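Long-range contact in Poly(A) RNA polymerase protein 2 (Saccharomyces cerevisiae, PDB 3NYB), which probably adds poly(A) tails to RNA as the catalytic polymerase subunit of TRAMP, a nuclear RNA surveillance complex: residues 121-126 with 134-139. The protein carries 1 engineered substitution. Sequence-based numbering, arbitrary orientation.
Engineered in segment 134-139: Ala135 (natural residue Asp).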
ATOM      1  N   PRO A 121       9.857  16.756  13.608  1.00 62.31           N
ATOM      2  CA  PRO A 121       9.760  16.179  14.953  1.00 57.46           C
ATOM      3  C   PRO A 121       8.308  15.943  15.328  1.00 58.35           C
ATOM      4  O   PRO A 121       7.466  16.801  15.070  1.00 59.39           O
ATOM      5  CB  PRO A 121      10.375  17.254  15.844  1.00 49.68           C
ATOM      6  CG  PRO A 121      10.199  18.523  15.099  1.00 58.58           C
ATOM      7  CD  PRO A 121      10.106  18.207  13.633  1.00 62.76           C
ATOM      8  N   ILE A 122       8.031  14.788  15.924  1.00 61.15           N
ATOM      9  CA  ILE A 122       6.663  14.360  16.187  1.00 55.88           C
ATOM     10  C   ILE A 122       6.487  13.818  17.601  1.00 42.53           C
ATOM     11  O   ILE A 122       7.407  13.249  18.179  1.00 48.16           O
ATOM     12  CB  ILE A 122       6.234  13.282  15.188  1.00 46.66           C
ATOM     13  CG1 ILE A 122       6.161  13.871  13.785  1.00 47.29           C
ATOM     14  CG2 ILE A 122       4.894  12.687  15.572  1.00 42.79           C
ATOM     15  CD1 ILE A 122       5.996  12.811  12.720  1.00 57.37           C
ATOM     16  N   ILE A 123       5.294  14.000  18.148  1.00 37.36           N
ATOM     17  CA  ILE A 123       4.970  13.534  19.491  1.00 41.88           C
ATOM     18  C   ILE A 123       3.867  12.461  19.392  1.00 46.10           C
ATOM     19  O   ILE A 123       2.774  12.716  18.870  1.00 36.32           O
ATOM     20  CB  ILE A 123       4.530  14.734  20.367  1.00 45.26           C
ATOM     21  CG1 ILE A 123       4.142  14.296  21.760  1.00 47.87           C
ATOM     22  CG2 ILE A 123       3.336  15.458  19.756  1.00 43.72           C
ATOM     23  CD1 ILE A 123       3.184  15.270  22.405  1.00 42.28           C
ATOM     24  N   LYS A 124       4.167  11.251  19.853  1.00 49.16           N
ATOM     25  CA  LYS A 124       3.196  10.154  19.804  1.00 40.29           C
ATOM     26  C   LYS A 124       2.680   9.854  21.199  1.00 41.46           C
ATOM     27  O   LYS A 124       3.442   9.888  22.155  1.00 48.49           O
ATOM     28  CB  LYS A 124       3.833   8.882  19.248  1.00 28.07           C
ATOM     29  CG  LYS A 124       4.425   9.028  17.869  1.00 31.45           C
ATOM     30  CD  LYS A 124       5.332   7.846  17.557  1.00 47.54           C
ATOM     31  CE  LYS A 124       4.561   6.530  17.540  1.00 54.66           C
ATOM     32  NZ  LYS A 124       5.426   5.373  17.160  1.00 59.64           N
ATOM     33  N   PHE A 125       1.392   9.551  21.315  1.00 45.11           N
ATOM     34  CA  PHE A 125       0.812   9.182  22.600  1.00 35.96           C
ATOM     35  C   PHE A 125      -0.535   8.478  22.449  1.00 39.53           C
ATOM     36  O   PHE A 125      -1.027   8.278  21.341  1.00 41.39           O
ATOM     37  CB  PHE A 125       0.676  10.414  23.506  1.00 29.82           C
ATOM     38  CG  PHE A 125      -0.331  11.423  23.017  1.00 42.72           C
ATOM     39  CD1 PHE A 125      -1.636  11.410  23.492  1.00 39.71           C
ATOM     40  CD2 PHE A 125       0.029  12.384  22.078  1.00 46.22           C
ATOM     41  CE1 PHE A 125      -2.571  12.343  23.040  1.00 37.62           C
ATOM     42  CE2 PHE A 125      -0.893  13.319  21.618  1.00 31.01           C
ATOM     43  CZ  PHE A 125      -2.197  13.302  22.099  1.00 30.85           C
ATOM     44  N   VAL A 126      -1.125   8.099  23.574  1.00 38.71           N
ATOM     45  CA  VAL A 126      -2.453   7.503  23.576  1.00 26.65           C
ATOM     46  C   VAL A 126      -3.369   8.290  24.499  1.00 34.58           C
ATOM     47  O   VAL A 126      -3.059   8.471  25.675  1.00 45.84           O
ATOM     48  CB  VAL A 126      -2.403   6.033  24.049  1.00 32.79           C
ATOM     49  CG1 VAL A 126      -3.801   5.483  24.229  1.00 38.25           C
ATOM     50  CG2 VAL A 126      -1.626   5.180  23.062  1.00 28.53           C
ATOM     51  N   ILE A 134      -2.530   8.959  18.945  1.00 24.45           N
ATOM     52  CA  ILE A 134      -2.320  10.245  18.286  1.00 31.42           C
ATOM     53  C   ILE A 134      -0.846  10.540  18.043  1.00 41.50           C
ATOM     54  O   ILE A 134       0.012  10.238  18.887  1.00 35.04           O
ATOM     55  CB  ILE A 134      -2.862  11.421  19.126  1.00 30.95           C
ATOM     56  CG1 ILE A 134      -4.386  11.467  19.077  1.00 31.31           C
ATOM     57  CG2 ILE A 134      -2.292  12.741  18.635  1.00 26.81           C
ATOM     58  CD1 ILE A 134      -5.012  10.694  20.160  1.00 25.06           C
ATOM     59  N   ALA A 135      -0.567  11.141  16.887  1.00 32.89           N
ATOM     60  CA  ALA A 135       0.747  11.709  16.607  1.00 25.36           C
ATOM     61  C   ALA A 135       0.630  13.173  16.178  1.00 29.46           C
ATOM     62  O   ALA A 135      -0.018  13.483  15.181  1.00 29.50           O
ATOM     63  CB  ALA A 135       1.454  10.910  15.548  1.00 26.65           C
ATOM     64  N   VAL A 136       1.275  14.060  16.932  1.00 27.84           N
ATOM     65  CA  VAL A 136       1.183  15.494  16.691  1.00 33.30           C
ATOM     66  C   VAL A 136       2.490  16.103  16.223  1.00 41.01           C
ATOM     67  O   VAL A 136       3.551  15.768  16.739  1.00 39.90           O
ATOM     68  CB  VAL A 136       0.753  16.260  17.959  1.00 29.23           C
ATOM     69  CG1 VAL A 136       0.910  17.743  17.733  1.00 12.57           C
ATOM     70  CG2 VAL A 136      -0.681  15.920  18.326  1.00 22.08           C
ATOM     71  N   SER A 137       2.397  17.017  15.260  1.00 44.13           N
ATOM     72  CA  SER A 137       3.545  17.744  14.752  1.00 36.88           C
ATOM     73  C   SER A 137       3.082  19.136  14.319  1.00 42.92           C
ATOM     74  O   SER A 137       1.884  19.355  14.148  1.00 38.93           O
ATOM     75  CB  SER A 137       4.111  17.004  13.552  1.00 37.76           C
ATOM     76  OG  SER A 137       3.196  17.068  12.474  1.00 30.65           O
ATOM     77  N   PHE A 138       4.019  20.068  14.128  1.00 43.19           N
ATOM     78  CA  PHE A 138       3.678  21.427  13.693  1.00 33.38           C
ATOM     79  C   PHE A 138       3.843  21.597  12.193  1.00 35.33           C
ATOM     80  O   PHE A 138       3.953  22.709  11.694  1.00 44.02           O
ATOM     81  CB  PHE A 138       4.518  22.480  14.426  1.00 47.63           C
ATOM     82  CG  PHE A 138       4.368  22.444  15.923  1.00 56.61           C
ATOM     83  CD1 PHE A 138       3.297  23.068  16.542  1.00 58.49           C
ATOM     84  CD2 PHE A 138       5.300  21.789  16.709  1.00 53.99           C
ATOM     85  CE1 PHE A 138       3.155  23.026  17.914  1.00 53.57           C
ATOM     86  CE2 PHE A 138       5.160  21.746  18.083  1.00 48.03           C
ATOM     87  CZ  PHE A 138       4.087  22.359  18.684  1.00 44.95           C
ATOM     88  N   GLU A 139       3.834  20.483  11.477  1.00 57.41           N
ATOM     89  CA  GLU A 139       4.072  20.485  10.038  1.00 55.38           C
ATOM     90  C   GLU A 139       3.591  19.158   9.452  1.00 47.30           C
ATOM     91  O   GLU A 139       3.933  18.097   9.965  1.00 39.76           O
ATOM     92  CB  GLU A 139       5.567  20.674   9.781  1.00 46.34           C
ATOM     93  CG  GLU A 139       5.965  20.859   8.329  1.00 71.89           C
ATOM     94  CD  GLU A 139       7.374  21.423   8.189  1.00 88.92           C
ATOM     95  OE1 GLU A 139       7.549  22.649   8.368  1.00103.63           O
ATOM     96  OE2 GLU A 139       8.308  20.644   7.903  1.00 83.75           O
TER
HETATM   97  O   HOH W   1       6.670  19.777  14.293  1.00 62.48           O
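Phe125 lies over Ile134 where residues 121-126 and 134-139 pair as the two arms of an antiparallel beta hairpin in the palm domain, whose mixed sheet belongs to the nucleotidyltransferase fold. The phenyl ring turns one face to Ile134 CB in a CH-pi contact, 3.9 Å from CB to the ring centroid, with the carbon displaced toward the rim. With Phe125 CG between its own backbone N and carbonyl carbon (chi1 67°), the ring is swung across the strand to its partner, and CE2 and CZ rest on Ile134 CG2. Val136 CG2 stands at the ring's edge, 4.2 Å from Phe125 CE2. An alanine in place of Phe125 would probably leave Ile134 CB and CG2 without their aromatic cover and open a gap in this buried apolar face. On the same side, Ile123 and Val136 run side by side through Ile123 CG2 and Val136 CB. The reverse side carries Ile122, Lys124 and Ala135; Ala135 is an engineered replacement of the natural aspartate, and its CB lies 3.9 Å from Ile122 CG2.

Two hydrogen-bonded pairs fix this register. Ile123 and Val136 exchange bonds in both directions, Ile123 N to Val136 O at 2.9 Å and Val136 N to Ile123 O at 2.8 Å, and Phe125 and Ile134 do the same. Between them, Lys124 and Ala135 form a non-hydrogen-bonded pair. Farther out, helix 92-105 packs on the Ile123 side through Leu96, while the outer backbone edges bond to strands 113-116 and 79-83, placing the hairpin inside the sheet. Beyond the last pair a water bridges the arms, donating to Pro121 O and accepting from Phe138 N, and Ser137 OG donates to Glu139 O at 2.8 Å, from above the plane of that carbonyl.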